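Local atomic coordinates of DNA ligase (Aquifex aeolicus, PDB entry 3QWU), a protein that binds adenosine and calcium and is probably an ATP-dependent polynucleotide ligase, joining nucleic acid ends through an adenylated enzyme intermediate. Residues I88-Y91 / G92-Y95; T43-K47 / D48-W52. All coordinates share one frame; numbering follows the deposited sequence.

How the contacts relate
Both contacts are beta hairpins closed by two-residue turns, but they belong to different four-stranded antiparallel sheets and differ in burial. Contact 1, joining strands 84-91 and 94-98, is a surface contact in which a lysine, a tyrosine and a glycine-containing turn do most of the work. Contact 2, joining strands 44-45 and 50-51, is largely buried and apolar, with its charged pair confined to the turn. The two hairpins meet, their centres 12 Å apart: Phe89 packs on Phe46 and Phe49, and Tyr91 on Phe49. A probable hydrogen bond of 2.9 Å from Tyr91 OH to Asp48 OD2 borders this aromatic cluster.

Contact 1: I88-Y91 / G92-Y95; sequences IFKY and GDNY
Tyr91 and Asn94 form the antiparallel hydrogen-bonded pair that closes this hairpin, as two reciprocal backbone bonds demonstrate. Tyr91 N donates to Asn94 O at 3.0 Å with an N-H...O angle of 161°. The return bond, Asn94 N to Tyr91 O, is also 3.0 Å. Gly92 and Asp93 occupy the corners of a type II' turn; Gly92 has a positive phi, and a beta carbon there would collide with Tyr91 O. Next along, Lys90 and Tyr95 make the non-hydrogen-bonded pair, their CA atoms 4.6 Å apart. CA-H...O contacts flank it, from Tyr95 CA to Phe89 O and from Lys90 CA to Asn94 O.

Apolar contact comes from the lysine's methylenes. With CG anti to the backbone N (chi1 -156°) and the chain extended beyond it, Lys90 lies side by side with Tyr95, Lys90 CG 3.7 Å from Tyr95 CE1.

The polar end of the chain passes the turn, Lys90 CE 3.5 Å from Gly92 O. Lys90 NZ is 4.0 Å from Asp93 OD1, too far for a salt bridge; the ammonium forms one with Asp122 instead, whose OD1 is also hydrogen-bonded to Tyr95 OH.

Strand 94-98 is outermost in its sheet, with 84-91 between it and 127-134. Ile88 and Tyr95 pack on Leu112 of helix 106-115, while Phe89 and Tyr91 lie against hairpin 43-52.

Contact 2: T43-K47 / D48-W52; sequences TAIFK and DFIIW
Two nearly straight backbone bonds, Ala44 N to Ile51 O at 3.0 Å and Ile51 N to Ala44 O at 2.9 Å, join segments running antiparallel, 175° apart. Toward the turn, Phe46 N donates to Phe49 O at 2.8 Å, whereas the return bond from Phe49 N is weak.

Phe46 and Phe49 meet obliquely: Phe46 CD2 lies 4.0 Å from Phe49 CE2, the ring planes at 42°. Phe49's beta carbon points away from the other strand; a chi1 of 49°, with CG between backbone N and carbonyl carbon, returns the ring to Phe46. On Ala44's side of the hairpin, Ile51 CG1 lies 3.8 Å from Phe46 CE2. On the opposite face, Ile45 CG2 lies 4.0 Å from Ile50 CG1, and Thr43 CG2 touches Ile50 CG2. Thr43 OG1 is hydrogen-bonded to Pro40 O and Gly53 N. A valine here lacks that hydroxyl, and both would probably lose the partner that joins them. At the exposed corners, Lys47 NZ meets Asp48 OD1 from above the carboxylate plane, a salt bridge of 3.0 Å, while Asp48 OD2 is hydrogen-bonded to Tyr91 OH.

The motif is a beta hairpin with a two-residue turn, strand 44-45 pairing with 27-32 and 50-51 outermost in the four-stranded antiparallel sheet.

Contact 1: I88-Y91 / G92-Y95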
ATOM      1  N   ILE A  88      10.700  -4.169 -31.760  1.00 32.50           N
ATOM      2  CA  ILE A  88      10.660  -3.554 -33.065  1.00 32.97           C
ATOM      3  C   ILE A  88      10.887  -4.626 -34.124  1.00 34.05           C
ATOM      4  O   ILE A  88      11.810  -5.431 -34.004  1.00 32.95           O
ATOM      5  CB  ILE A  88      11.738  -2.420 -33.224  1.00 32.30           C
ATOM      6  CG1 ILE A  88      11.552  -1.314 -32.132  1.00 32.93           C
ATOM      7  CG2 ILE A  88      11.664  -1.795 -34.624  1.00 29.53           C
ATOM      8  CD1 ILE A  88      12.779  -0.361 -31.937  1.00 29.94           C
ATOM      9  N   PHE A  89      10.061  -4.600 -35.167  1.00 35.50           N
ATOM     10  CA  PHE A  89      10.145  -5.607 -36.235  1.00 37.97           C
ATOM     11  C   PHE A  89       9.719  -5.112 -37.606  1.00 40.05           C
ATOM     12  O   PHE A  89       9.040  -4.094 -37.735  1.00 40.27           O
ATOM     13  CB  PHE A  89       9.292  -6.826 -35.896  1.00 38.04           C
ATOM     14  CG  PHE A  89       7.839  -6.532 -35.784  1.00 39.81           C
ATOM     15  CD1 PHE A  89       7.305  -6.100 -34.602  1.00 40.33           C
ATOM     16  CD2 PHE A  89       7.005  -6.696 -36.870  1.00 43.17           C
ATOM     17  CE1 PHE A  89       5.972  -5.829 -34.513  1.00 43.30           C
ATOM     18  CE2 PHE A  89       5.676  -6.445 -36.778  1.00 43.48           C
ATOM     19  CZ  PHE A  89       5.155  -6.007 -35.605  1.00 44.88           C
ATOM     20  N   LYS A  90      10.056  -5.917 -38.621  1.00 42.53           N
ATOM     21  CA  LYS A  90       9.705  -5.635 -40.007  1.00 43.06           C
ATOM     22  C   LYS A  90       8.495  -6.455 -40.467  1.00 44.82           C
ATOM     23  O   LYS A  90       8.436  -7.657 -40.238  1.00 46.19           O
ATOM     24  CB  LYS A  90      10.923  -5.911 -40.893  1.00 43.10           C
ATOM     25  CG  LYS A  90      10.886  -5.142 -42.193  1.00 43.50           C
ATOM     26  CD  LYS A  90      12.016  -5.498 -43.140  1.00 44.32           C
ATOM     27  CE  LYS A  90      11.779  -4.752 -44.467  1.00 44.39           C
ATOM     28  NZ  LYS A  90      12.819  -4.959 -45.458  1.00 45.87           N
ATOM     29  N   TYR A  91       7.526  -5.802 -41.108  1.00 45.81           N
ATOM     30  CA  TYR A  91       6.383  -6.478 -41.718  1.00 47.38           C
ATOM     31  C   TYR A  91       6.211  -5.862 -43.106  1.00 48.07           C
ATOM     32  O   TYR A  91       5.968  -4.669 -43.229  1.00 45.86           O
ATOM     33  CB  TYR A  91       5.118  -6.270 -40.868  1.00 47.33           C
ATOM     34  CG  TYR A  91       3.965  -7.292 -41.031  1.00 49.86           C
ATOM     35  CD1 TYR A  91       3.872  -8.148 -42.113  1.00 51.10           C
ATOM     36  CD2 TYR A  91       2.968  -7.377 -40.065  1.00 50.60           C
ATOM     37  CE1 TYR A  91       2.817  -9.095 -42.207  1.00 54.18           C
ATOM     38  CE2 TYR A  91       1.908  -8.295 -40.161  1.00 53.61           C
ATOM     39  CZ  TYR A  91       1.837  -9.149 -41.222  1.00 53.92           C
ATOM     40  OH  TYR A  91       0.776 -10.016 -41.256  1.00 54.59           O
ATOM     41  N   GLY A  92       6.319  -6.664 -44.161  1.00 50.63           N
ATOM     42  CA  GLY A  92       6.244  -6.098 -45.513  1.00 52.43           C
ATOM     43  C   GLY A  92       7.423  -5.159 -45.737  1.00 52.30           C
ATOM     44  O   GLY A  92       8.563  -5.551 -45.474  1.00 52.92           O
ATOM     45  N   ASP A  93       7.190  -3.924 -46.177  1.00 52.91           N
ATOM     46  CA  ASP A  93       8.305  -2.947 -46.254  1.00 53.46           C
ATOM     47  C   ASP A  93       8.161  -1.849 -45.180  1.00 51.63           C
ATOM     48  O   ASP A  93       8.579  -0.710 -45.372  1.00 51.15           O
ATOM     49  CB  ASP A  93       8.441  -2.325 -47.669  1.00 54.75           C
ATOM     50  CG  ASP A  93       9.819  -1.540 -47.870  1.00 57.87           C
ATOM     51  OD1 ASP A  93      10.904  -2.082 -47.508  1.00 59.55           O
ATOM     52  OD2 ASP A  93       9.815  -0.396 -48.428  1.00 59.96           O
ATOM     53  N   ASN A  94       7.568  -2.215 -44.051  1.00 50.85           N
ATOM     54  CA  ASN A  94       7.326  -1.291 -42.945  1.00 49.46           C
ATOM     55  C   ASN A  94       7.947  -1.815 -41.713  1.00 46.71           C
ATOM     56  O   ASN A  94       8.262  -2.977 -41.612  1.00 46.61           O
ATOM     57  CB  ASN A  94       5.829  -1.115 -42.678  1.00 50.84           C
ATOM     58  CG  ASN A  94       5.107  -0.576 -43.876  1.00 54.76           C
ATOM     59  OD1 ASN A  94       5.469   0.483 -44.409  1.00 56.19           O
ATOM     60  ND2 ASN A  94       4.101  -1.313 -44.336  1.00 58.04           N
ATOM     61  N   TYR A  95       8.104  -0.914 -40.764  1.00 44.57           N
ATOM     62  CA  TYR A  95       8.700  -1.209 -39.491  1.00 41.89           C
ATOM     63  C   TYR A  95       7.734  -0.735 -38.418  1.00 40.82           C
ATOM     64  O   TYR A  95       7.107   0.319 -38.562  1.00 40.05           O
ATOM     65  CB  TYR A  95      10.009  -0.456 -39.377  1.00 40.84           C
ATOM     66  CG  TYR A  95      10.902  -0.590 -40.587  1.00 41.24           C
ATOM     67  CD1 TYR A  95      11.689  -1.722 -40.778  1.00 38.96           C
ATOM     68  CD2 TYR A  95      10.977   0.441 -41.531  1.00 42.97           C
ATOM     69  CE1 TYR A  95      12.536  -1.837 -41.893  1.00 42.93           C
ATOM     70  CE2 TYR A  95      11.813   0.350 -42.647  1.00 44.99           C
ATOM     71  CZ  TYR A  95      12.592  -0.794 -42.837  1.00 47.15           C
ATOM     72  OH  TYR A  95      13.425  -0.875 -43.964  1.00 49.57           O
TER

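Contact 2: T43-K47 / D48-W52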
ATOM      1  N   THR A  43       2.405 -10.581 -25.971  1.00 42.22           N
ATOM      2  CA  THR A  43       2.504 -11.453 -27.123  1.00 42.51           C
ATOM      3  C   THR A  43       1.474 -11.005 -28.136  1.00 42.17           C
ATOM      4  O   THR A  43       0.331 -10.720 -27.776  1.00 42.66           O
ATOM      5  CB  THR A  43       2.319 -12.921 -26.694  1.00 43.92           C
ATOM      6  OG1 THR A  43       3.411 -13.261 -25.824  1.00 43.57           O
ATOM      7  CG2 THR A  43       2.251 -13.884 -27.889  1.00 43.05           C
ATOM      8  N   ALA A  44       1.922 -10.885 -29.382  1.00 41.33           N
ATOM      9  CA  ALA A  44       1.148 -10.314 -30.477  1.00 41.48           C
ATOM     10  C   ALA A  44       1.175 -11.337 -31.561  1.00 42.83           C
ATOM     11  O   ALA A  44       2.255 -11.716 -31.990  1.00 42.03           O
ATOM     12  CB  ALA A  44       1.796  -9.071 -30.983  1.00 40.33           C
ATOM     13  N   ILE A  45      -0.003 -11.783 -31.989  1.00 44.78           N
ATOM     14  CA  ILE A  45      -0.131 -12.780 -33.048  1.00 46.77           C
ATOM     15  C   ILE A  45      -0.556 -12.065 -34.324  1.00 48.14           C
ATOM     16  O   ILE A  45      -1.675 -11.552 -34.399  1.00 48.46           O
ATOM     17  CB  ILE A  45      -1.197 -13.876 -32.724  1.00 48.91           C
ATOM     18  CG1 ILE A  45      -0.873 -14.546 -31.381  1.00 48.48           C
ATOM     19  CG2 ILE A  45      -1.277 -14.923 -33.873  1.00 47.29           C
ATOM     20  CD1 ILE A  45      -2.002 -15.374 -30.780  1.00 48.78           C
ATOM     21  N   PHE A  46       0.333 -12.055 -35.320  1.00 48.44           N
ATOM     22  CA  PHE A  46       0.030 -11.528 -36.623  1.00 50.12           C
ATOM     23  C   PHE A  46      -0.190 -12.679 -37.566  1.00 52.77           C
ATOM     24  O   PHE A  46       0.199 -13.799 -37.280  1.00 54.00           O
ATOM     25  CB  PHE A  46       1.186 -10.666 -37.103  1.00 49.06           C
ATOM     26  CG  PHE A  46       1.390  -9.417 -36.281  1.00 47.94           C
ATOM     27  CD1 PHE A  46       0.719  -8.238 -36.605  1.00 48.92           C
ATOM     28  CD2 PHE A  46       2.248  -9.423 -35.188  1.00 48.20           C
ATOM     29  CE1 PHE A  46       0.911  -7.063 -35.872  1.00 48.04           C
ATOM     30  CE2 PHE A  46       2.457  -8.251 -34.442  1.00 49.95           C
ATOM     31  CZ  PHE A  46       1.769  -7.064 -34.789  1.00 48.51           C
ATOM     32  N   LYS A  47      -0.795 -12.422 -38.712  1.00 55.23           N
ATOM     33  CA  LYS A  47      -1.124 -13.525 -39.629  1.00 58.03           C
ATOM     34  C   LYS A  47       0.134 -14.288 -40.064  1.00 57.72           C
ATOM     35  O   LYS A  47       0.108 -15.508 -40.183  1.00 59.18           O
ATOM     36  CB  LYS A  47      -1.901 -12.998 -40.835  1.00 59.62           C
ATOM     37  CG  LYS A  47      -2.277 -14.074 -41.903  1.00 65.10           C
ATOM     38  CD  LYS A  47      -1.400 -13.987 -43.200  1.00 67.76           C
ATOM     39  CE  LYS A  47      -1.413 -15.286 -44.051  1.00 70.37           C
ATOM     40  NZ  LYS A  47      -0.127 -15.422 -44.813  1.00 69.79           N
ATOM     41  N   ASP A  48       1.233 -13.571 -40.287  1.00 56.12           N
ATOM     42  CA  ASP A  48       2.461 -14.160 -40.869  1.00 56.18           C
ATOM     43  C   ASP A  48       3.484 -14.575 -39.815  1.00 54.53           C
ATOM     44  O   ASP A  48       4.445 -15.293 -40.145  1.00 54.83           O
ATOM     45  CB  ASP A  48       3.165 -13.159 -41.825  1.00 55.78           C
ATOM     46  CG  ASP A  48       2.367 -12.861 -43.073  1.00 58.35           C
ATOM     47  OD1 ASP A  48       2.136 -13.776 -43.878  1.00 60.74           O
ATOM     48  OD2 ASP A  48       1.989 -11.693 -43.257  1.00 62.37           O
ATOM     49  N   PHE A  49       3.321 -14.082 -38.581  1.00 52.27           N
ATOM     50  CA  PHE A  49       4.228 -14.427 -37.494  1.00 50.96           C
ATOM     51  C   PHE A  49       3.750 -14.005 -36.109  1.00 49.40           C
ATOM     52  O   PHE A  49       2.868 -13.160 -35.986  1.00 49.11           O
ATOM     53  CB  PHE A  49       5.614 -13.814 -37.717  1.00 49.11           C
ATOM     54  CG  PHE A  49       5.586 -12.372 -38.067  1.00 48.64           C
ATOM     55  CD1 PHE A  49       5.625 -11.969 -39.413  1.00 48.08           C
ATOM     56  CD2 PHE A  49       5.526 -11.402 -37.056  1.00 45.48           C
ATOM     57  CE1 PHE A  49       5.603 -10.626 -39.745  1.00 49.03           C
ATOM     58  CE2 PHE A  49       5.500 -10.047 -37.368  1.00 44.87           C
ATOM     59  CZ  PHE A  49       5.546  -9.639 -38.703  1.00 47.94           C
ATOM     60  N   ILE A  50       4.352 -14.622 -35.089  1.00 48.07           N
ATOM     61  CA  ILE A  50       4.157 -14.224 -33.716  1.00 47.42           C
ATOM     62  C   ILE A  50       5.383 -13.415 -33.171  1.00 45.23           C
ATOM     63  O   ILE A  50       6.556 -13.731 -33.450  1.00 44.20           O
ATOM     64  CB  ILE A  50       3.842 -15.413 -32.807  1.00 48.27           C
ATOM     65  CG1 ILE A  50       2.545 -16.081 -33.285  1.00 50.75           C
ATOM     66  CG2 ILE A  50       3.743 -14.923 -31.331  1.00 45.67           C
ATOM     67  CD1 ILE A  50       2.331 -17.492 -32.751  1.00 51.65           C
ATOM     68  N   ILE A  51       5.073 -12.337 -32.462  1.00 43.99           N
ATOM     69  CA  ILE A  51       6.089 -11.560 -31.785  1.00 42.18           C
ATOM     70  C   ILE A  51       5.828 -11.880 -30.350  1.00 41.98           C
ATOM     71  O   ILE A  51       4.804 -11.471 -29.793  1.00 41.18           O
ATOM     72  CB  ILE A  51       5.992 -10.043 -32.042  1.00 40.91           C
ATOM     73  CG1 ILE A  51       5.882  -9.737 -33.545  1.00 40.96           C
ATOM     74  CG2 ILE A  51       7.214  -9.357 -31.432  1.00 38.89           C
ATOM     75  CD1 ILE A  51       7.206  -9.880 -34.314  1.00 39.97           C
ATOM     76  N   TRP A  52       6.722 -12.667 -29.760  1.00 42.41           N
ATOM     77  CA  TRP A  52       6.531 -13.074 -28.380  1.00 43.83           C
ATOM     78  C   TRP A  52       6.751 -11.862 -27.494  1.00 41.88           C
ATOM     79  O   TRP A  52       7.521 -10.965 -27.845  1.00 39.29           O
ATOM     80  CB  TRP A  52       7.428 -14.258 -27.992  1.00 44.80           C
ATOM     81  CG  TRP A  52       6.887 -15.557 -28.524  1.00 50.12           C
ATOM     82  CD1 TRP A  52       7.076 -16.083 -29.785  1.00 53.89           C
ATOM     83  CD2 TRP A  52       6.052 -16.485 -27.834  1.00 55.54           C
ATOM     84  NE1 TRP A  52       6.413 -17.280 -29.905  1.00 57.46           N
ATOM     85  CE2 TRP A  52       5.775 -17.546 -28.722  1.00 59.16           C
ATOM     86  CE3 TRP A  52       5.516 -16.532 -26.552  1.00 56.88           C
ATOM     87  CZ2 TRP A  52       4.988 -18.635 -28.351  1.00 63.39           C
ATOM     88  CZ3 TRP A  52       4.735 -17.611 -26.189  1.00 58.46           C
ATOM     89  CH2 TRP A  52       4.478 -18.640 -27.075  1.00 62.06           C
TER